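Local structure of protein BCL9 homolog (Drosophila melanogaster, 3ZPV) at residues A15-E20 and I31-T36; A19-V22 and Q26-T29. The protein acts, through a chain of which the HD1 domain is described here, as a transcription coactivator in Wnt signal transduction. All blocks are in the same frame, centred on the assembly; numbering follows the deposited sequence.

Both contacts start from helix 12-23, and together they illustrate how a very small domain obtains an interior from few side chains. Contact 1, near the centre of the chain and partly buried, joins that helix to helix 30-35 by an aromatic ring laid on a glycine backbone. Contact 2 lies nearer the surface and folds the connecting loop back on the end of the same helix; it buries more area, and its chemistry adds a backbone hydrogen bond to apolar touches. The two meet where Tyr33 CD1 comes 3.8 Å from Phe27 CE2, so the helix pair and the loop that joins them meet through two neighbouring aromatic rings.

Contact 1: A15-E20 and I31-T36; sequences ANKGAE and IAYHCT
The ring of Tyr33 lies with one face over the backbone of Gly18, and this CH-pi contact is the heart of the pairing between 15-20 and 31-36. Gly18 CA is 3.7 Å from the ring centroid and 20° off the ring normal, displaced slightly toward the CG-CD2-CE2 rim. Lys17 C stands over the same face, farther out. Having no side chain, Gly18 lets the flat ring settle directly on the helix. The CA-CB bond of Tyr33 points toward helix 12-23, and with CG anti to the backbone N (chi1 171°) the ring continues across to it.

Packing continues at the hydroxyl end of the ring, where Lys17 CB lies 3.4 Å from Tyr33 OH, while the rest of the extended lysine chain leads away, so its contribution is hydrocarbon rather than charge. A serine in place of Tyr33 has no ring to lay over Gly18 CA, and a gap between the two helices is likely to open there.

The polar bonds of these segments lead away from the Tyr33-Gly18 contact. Tyr33 O accepts from both Thr36 OG1, at 3.0 Å, and Thr36 N, the two donors arriving from the same face of the carbonyl plane. His34 NE2 donates to Val9 O and thereby ties helix 30-35 to strand 8-10, whereas Asn16 hydrogen-bonds to the backbone of the other protein's chain.

As a whole this is helix-on-helix packing in a helix-loop-helix unit, an aromatic plate seated on a glycine, by which the compact HD1 domain closes its two helices together.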
ATOM      1  N   ALA L  15       6.910   1.132  -1.253  1.00 28.64           N
ATOM      2  CA  ALA L  15       6.370  -0.106  -1.785  1.00 29.73           C
ATOM      3  C   ALA L  15       6.897  -0.383  -3.197  1.00 28.33           C
ATOM      4  O   ALA L  15       7.195  -1.526  -3.537  1.00 27.03           O
ATOM      5  CB  ALA L  15       4.844  -0.072  -1.785  1.00 28.36           C
ATOM      6  N   ASN L  16       6.966   0.664  -4.014  1.00 26.94           N
ATOM      7  CA  ASN L  16       7.501   0.553  -5.367  1.00 26.29           C
ATOM      8  C   ASN L  16       8.958   0.113  -5.376  1.00 27.02           C
ATOM      9  O   ASN L  16       9.325  -0.789  -6.145  1.00 25.58           O
ATOM     10  CB  ASN L  16       7.319   1.874  -6.133  1.00 25.23           C
ATOM     11  CG  ASN L  16       5.915   2.035  -6.700  1.00 25.12           C
ATOM     12  OD1 ASN L  16       5.152   1.064  -6.815  1.00 24.66           O
ATOM     13  ND2 ASN L  16       5.559   3.258  -7.023  1.00 23.91           N
ATOM     14  N   LYS L  17       9.787   0.709  -4.518  1.00 28.56           N
ATOM     15  CA  LYS L  17      11.191   0.294  -4.424  1.00 33.89           C
ATOM     16  C   LYS L  17      11.340  -1.119  -3.895  1.00 31.19           C
ATOM     17  O   LYS L  17      12.160  -1.899  -4.401  1.00 32.53           O
ATOM     18  CB  LYS L  17      12.007   1.263  -3.570  1.00 40.82           C
ATOM     19  CG  LYS L  17      12.583   2.395  -4.394  1.00 51.51           C
ATOM     20  CD  LYS L  17      13.089   3.569  -3.562  1.00 60.88           C
ATOM     21  CE  LYS L  17      13.335   4.743  -4.526  1.00 64.72           C
ATOM     22  NZ  LYS L  17      13.603   6.038  -3.859  1.00 70.42           N
ATOM     23  N   GLY L  18      10.582  -1.446  -2.859  1.00 28.71           N
ATOM     24  CA  GLY L  18      10.622  -2.787  -2.299  1.00 27.62           C
ATOM     25  C   GLY L  18      10.279  -3.841  -3.338  1.00 27.80           C
ATOM     26  O   GLY L  18      10.927  -4.872  -3.405  1.00 25.35           O
ATOM     27  N   ALA L  19       9.254  -3.583  -4.157  1.00 26.89           N
ATOM     28  CA  ALA L  19       8.835  -4.547  -5.168  1.00 28.04           C
ATOM     29  C   ALA L  19       9.915  -4.742  -6.234  1.00 32.09           C
ATOM     30  O   ALA L  19      10.112  -5.853  -6.722  1.00 31.72           O
ATOM     31  CB  ALA L  19       7.534  -4.111  -5.814  1.00 27.98           C
ATOM     32  N   GLU L  20      10.601  -3.656  -6.601  1.00 35.33           N
ATOM     33  CA  GLU L  20      11.774  -3.720  -7.484  1.00 38.78           C
ATOM     34  C   GLU L  20      12.849  -4.639  -6.906  1.00 34.42           C
ATOM     35  O   GLU L  20      13.342  -5.514  -7.605  1.00 30.97           O
ATOM     36  CB  GLU L  20      12.393  -2.332  -7.661  1.00 46.63           C
ATOM     37  CG  GLU L  20      11.846  -1.472  -8.773  1.00 50.80           C
ATOM     38  CD  GLU L  20      12.961  -0.455  -9.210  1.00 53.12           C
ATOM     39  OE1 GLU L  20      13.950  -0.870  -9.734  1.00 46.58           O
ATOM     40  OE2 GLU L  20      12.963   0.781  -8.900  1.00 58.16           O
ATOM     41  N   ILE L  31       8.845  -7.136   3.025  1.00 34.43           N
ATOM     42  CA  ILE L  31       9.053  -7.000   4.474  1.00 34.38           C
ATOM     43  C   ILE L  31      10.536  -7.063   4.768  1.00 34.01           C
ATOM     44  O   ILE L  31      11.061  -6.247   5.512  1.00 34.56           O
ATOM     45  CB  ILE L  31       8.290  -8.078   5.282  1.00 33.58           C
ATOM     46  CG1 ILE L  31       6.777  -7.982   5.047  1.00 32.88           C
ATOM     47  CG2 ILE L  31       8.559  -7.935   6.766  1.00 35.99           C
ATOM     48  CD1 ILE L  31       6.150  -6.627   5.301  1.00 31.52           C
ATOM     49  N   ALA L  32      11.219  -8.021   4.161  1.00 37.61           N
ATOM     50  CA  ALA L  32      12.676  -8.112   4.290  1.00 40.09           C
ATOM     51  C   ALA L  32      13.351  -6.801   3.880  1.00 40.39           C
ATOM     52  O   ALA L  32      14.296  -6.338   4.540  1.00 44.07           O
ATOM     53  CB  ALA L  32      13.212  -9.274   3.459  1.00 42.16           C
ATOM     54  N   TYR L  33      12.867  -6.216   2.786  1.00 39.98           N
ATOM     55  CA  TYR L  33      13.401  -4.945   2.298  1.00 40.16           C
ATOM     56  C   TYR L  33      13.189  -3.834   3.310  1.00 40.01           C
ATOM     57  O   TYR L  33      14.068  -3.012   3.545  1.00 39.95           O
ATOM     58  CB  TYR L  33      12.748  -4.573   0.963  1.00 40.66           C
ATOM     59  CG  TYR L  33      13.061  -3.164   0.474  1.00 39.97           C
ATOM     60  CD1 TYR L  33      14.207  -2.895  -0.247  1.00 37.78           C
ATOM     61  CD2 TYR L  33      12.191  -2.116   0.719  1.00 41.84           C
ATOM     62  CE1 TYR L  33      14.494  -1.619  -0.694  1.00 39.62           C
ATOM     63  CE2 TYR L  33      12.466  -0.829   0.270  1.00 44.86           C
ATOM     64  CZ  TYR L  33      13.629  -0.583  -0.428  1.00 43.82           C
ATOM     65  OH  TYR L  33      13.927   0.701  -0.868  1.00 45.20           O
ATOM     66  N   HIS L  34      11.994  -3.806   3.889  1.00 42.98           N
ATOM     67  CA  HIS L  34      11.603  -2.772   4.853  1.00 43.01           C
ATOM     68  C   HIS L  34      12.530  -2.786   6.073  1.00 42.84           C
ATOM     69  O   HIS L  34      12.938  -1.722   6.534  1.00 45.69           O
ATOM     70  CB  HIS L  34      10.152  -2.999   5.288  1.00 40.33           C
ATOM     71  CG  HIS L  34       9.518  -1.843   6.001  1.00 36.88           C
ATOM     72  ND1 HIS L  34       9.842  -1.494   7.298  1.00 36.57           N
ATOM     73  CD2 HIS L  34       8.546  -0.985   5.611  1.00 35.60           C
ATOM     74  CE1 HIS L  34       9.112  -0.454   7.667  1.00 36.42           C
ATOM     75  NE2 HIS L  34       8.313  -0.129   6.664  1.00 36.55           N
ATOM     76  N   CYS L  35      12.882  -3.974   6.544  1.00 44.94           N
ATOM     77  CA  CYS L  35      13.723  -4.149   7.734  1.00 55.76           C
ATOM     78  C   CYS L  35      15.125  -3.580   7.605  1.00 63.08           C
ATOM     79  O   CYS L  35      15.763  -3.267   8.614  1.00 66.21           O
ATOM     80  CB  CYS L  35      13.855  -5.623   8.091  1.00 57.26           C
ATOM     81  SG  CYS L  35      12.329  -6.280   8.776  1.00 63.19           S
ATOM     82  N   THR L  36      15.594  -3.441   6.370  1.00 67.07           N
ATOM     83  CA  THR L  36      16.870  -2.791   6.069  1.00 66.49           C
ATOM     84  C   THR L  36      16.657  -1.346   5.540  1.00 65.71           C
ATOM     85  O   THR L  36      17.377  -0.908   4.658  1.00 64.64           O
ATOM     86  CB  THR L  36      17.650  -3.609   5.014  1.00 62.67           C
ATOM     87  OG1 THR L  36      17.065  -3.382   3.723  1.00 60.70           O
ATOM     88  CG2 THR L  36      17.620  -5.121   5.343  1.00 62.25           C
TER

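Contact 2: A19-V22 and Q26-T29; sequences AESV and QFQT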
ATOM      1  N   ALA L  19       9.254  -3.583  -4.157  1.00 26.89           N
ATOM      2  CA  ALA L  19       8.835  -4.547  -5.168  1.00 28.04           C
ATOM      3  C   ALA L  19       9.915  -4.742  -6.234  1.00 32.09           C
ATOM      4  O   ALA L  19      10.112  -5.853  -6.722  1.00 31.72           O
ATOM      5  CB  ALA L  19       7.534  -4.111  -5.814  1.00 27.98           C
ATOM      6  N   GLU L  20      10.601  -3.656  -6.601  1.00 35.33           N
ATOM      7  CA  GLU L  20      11.774  -3.720  -7.484  1.00 38.78           C
ATOM      8  C   GLU L  20      12.849  -4.639  -6.906  1.00 34.42           C
ATOM      9  O   GLU L  20      13.342  -5.514  -7.605  1.00 30.97           O
ATOM     10  CB  GLU L  20      12.393  -2.332  -7.661  1.00 46.63           C
ATOM     11  CG  GLU L  20      11.846  -1.472  -8.773  1.00 50.80           C
ATOM     12  CD  GLU L  20      12.961  -0.455  -9.210  1.00 53.12           C
ATOM     13  OE1 GLU L  20      13.950  -0.870  -9.734  1.00 46.58           O
ATOM     14  OE2 GLU L  20      12.963   0.781  -8.900  1.00 58.16           O
ATOM     15  N   SER L  21      13.174  -4.424  -5.634  1.00 32.16           N
ATOM     16  CA  SER L  21      14.058  -5.309  -4.873  1.00 36.09           C
ATOM     17  C   SER L  21      13.729  -6.793  -4.925  1.00 35.72           C
ATOM     18  O   SER L  21      14.628  -7.622  -4.913  1.00 38.33           O
ATOM     19  CB  SER L  21      14.025  -4.952  -3.400  1.00 35.90           C
ATOM     20  OG  SER L  21      14.896  -3.905  -3.169  1.00 41.40           O
ATOM     21  N   VAL L  22      12.448  -7.130  -4.885  1.00 32.77           N
ATOM     22  CA  VAL L  22      12.051  -8.525  -4.876  1.00 32.48           C
ATOM     23  C   VAL L  22      12.182  -9.101  -6.278  1.00 32.48           C
ATOM     24  O   VAL L  22      12.629 -10.231  -6.437  1.00 35.54           O
ATOM     25  CB  VAL L  22      10.636  -8.693  -4.290  1.00 29.32           C
ATOM     26  CG1 VAL L  22      10.103 -10.100  -4.496  1.00 27.04           C
ATOM     27  CG2 VAL L  22      10.672  -8.325  -2.824  1.00 28.73           C
ATOM     28  N   GLN L  26      17.139  -9.398  -5.037  1.00 41.20           N
ATOM     29  CA  GLN L  26      17.840  -8.936  -3.827  1.00 46.80           C
ATOM     30  C   GLN L  26      17.182  -9.366  -2.493  1.00 44.65           C
ATOM     31  O   GLN L  26      17.873  -9.652  -1.520  1.00 49.39           O
ATOM     32  CB  GLN L  26      17.886  -7.416  -3.765  1.00 49.11           C
ATOM     33  CG  GLN L  26      18.574  -6.671  -4.893  1.00 55.22           C
ATOM     34  CD  GLN L  26      18.678  -5.158  -4.613  1.00 67.33           C
ATOM     35  OE1 GLN L  26      18.379  -4.702  -3.509  1.00 74.66           O
ATOM     36  NE2 GLN L  26      19.131  -4.381  -5.596  1.00 69.81           N
ATOM     37  N   PHE L  27      15.855  -9.353  -2.437  1.00 41.25           N
ATOM     38  CA  PHE L  27      15.124  -9.789  -1.257  1.00 40.56           C
ATOM     39  C   PHE L  27      13.976 -10.723  -1.640  1.00 42.14           C
ATOM     40  O   PHE L  27      13.602 -10.811  -2.809  1.00 45.11           O
ATOM     41  CB  PHE L  27      14.565  -8.602  -0.520  1.00 42.13           C
ATOM     42  CG  PHE L  27      15.615  -7.680   0.050  1.00 41.38           C
ATOM     43  CD1 PHE L  27      16.239  -7.977   1.251  1.00 39.76           C
ATOM     44  CD2 PHE L  27      15.938  -6.501  -0.591  1.00 41.34           C
ATOM     45  CE1 PHE L  27      17.192  -7.131   1.783  1.00 39.65           C
ATOM     46  CE2 PHE L  27      16.893  -5.647  -0.067  1.00 42.04           C
ATOM     47  CZ  PHE L  27      17.517  -5.959   1.127  1.00 39.80           C
ATOM     48  N   GLN L  28      13.466 -11.467  -0.662  1.00 44.24           N
ATOM     49  CA  GLN L  28      12.409 -12.454  -0.907  1.00 44.85           C
ATOM     50  C   GLN L  28      11.031 -11.826  -0.785  1.00 42.88           C
ATOM     51  O   GLN L  28      10.103 -12.212  -1.490  1.00 37.76           O
ATOM     52  CB  GLN L  28      12.509 -13.603   0.091  1.00 51.05           C
ATOM     53  CG  GLN L  28      13.432 -14.723  -0.309  1.00 58.76           C
ATOM     54  CD  GLN L  28      13.193 -15.983   0.516  1.00 65.87           C
ATOM     55  OE1 GLN L  28      13.033 -17.019  -0.087  1.00 71.87           O
ATOM     56  NE2 GLN L  28      13.101 -15.904   1.861  1.00 62.30           N
ATOM     57  N   THR L  29      10.910 -10.866   0.135  1.00 41.25           N
ATOM     58  CA  THR L  29       9.664 -10.163   0.387  1.00 38.90           C
ATOM     59  C   THR L  29       9.922  -8.698   0.594  1.00 36.15           C
ATOM     60  O   THR L  29      11.048  -8.291   0.947  1.00 40.59           O
ATOM     61  CB  THR L  29       8.980 -10.688   1.668  1.00 41.68           C
ATOM     62  OG1 THR L  29       9.826 -10.455   2.799  1.00 42.18           O
ATOM     63  CG2 THR L  29       8.690 -12.170   1.543  1.00 42.21           C
TER
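Ser21, Val22 and Phe27 supply most of the buried surface where the loop 26-29 turns back along the last part of helix 12-23. Ser21 works through both its backbone and its side chain. Its carbonyl O accepts the backbone N-H of Phe27 at 3.3 Å, with an N-H...O angle of 159°; the N-H comes in from above the plane of the carbonyl rather than along a lone pair. Gln26 adds aliphatic cover to this oxygen, its CB lying 3.5 Å from Ser21 O. The serine CB meets the edge of the Phe27 ring near the ring plane, 3.7 Å from CD2, and OG also borders that edge.

Phe27 brings its ring to the serine because CG is anti to its own carbonyl carbon (chi1 -65°), beside the backbone N that makes the hydrogen bond. Backbone and ring of one residue therefore hold the same helical residue.

Val22 takes the next step along the loop. Its CA approaches Phe27 O at 3.5 Å in a nearly straight CA-H...O contact, with 162° at the hydrogen. Its two methyls then divide the remaining loop between them: CG1 rests 3.7 Å from Gln28 O, and CG2 lies 3.5 Å from Thr29 C. The branched valine thus spans three successive loop residues with its CA and both methyls.

The loop ends at Thr29, the N-cap of helix 30-35, whose OG1 accepts a hydrogen bond from Ala32 N. Phe27 also packs on Ala32 and Ser21 on Tyr33, while Val22 touches an apolar side chain of the other protein's chain, which places the contact between helix 12-23, helix 30-35 and the partner.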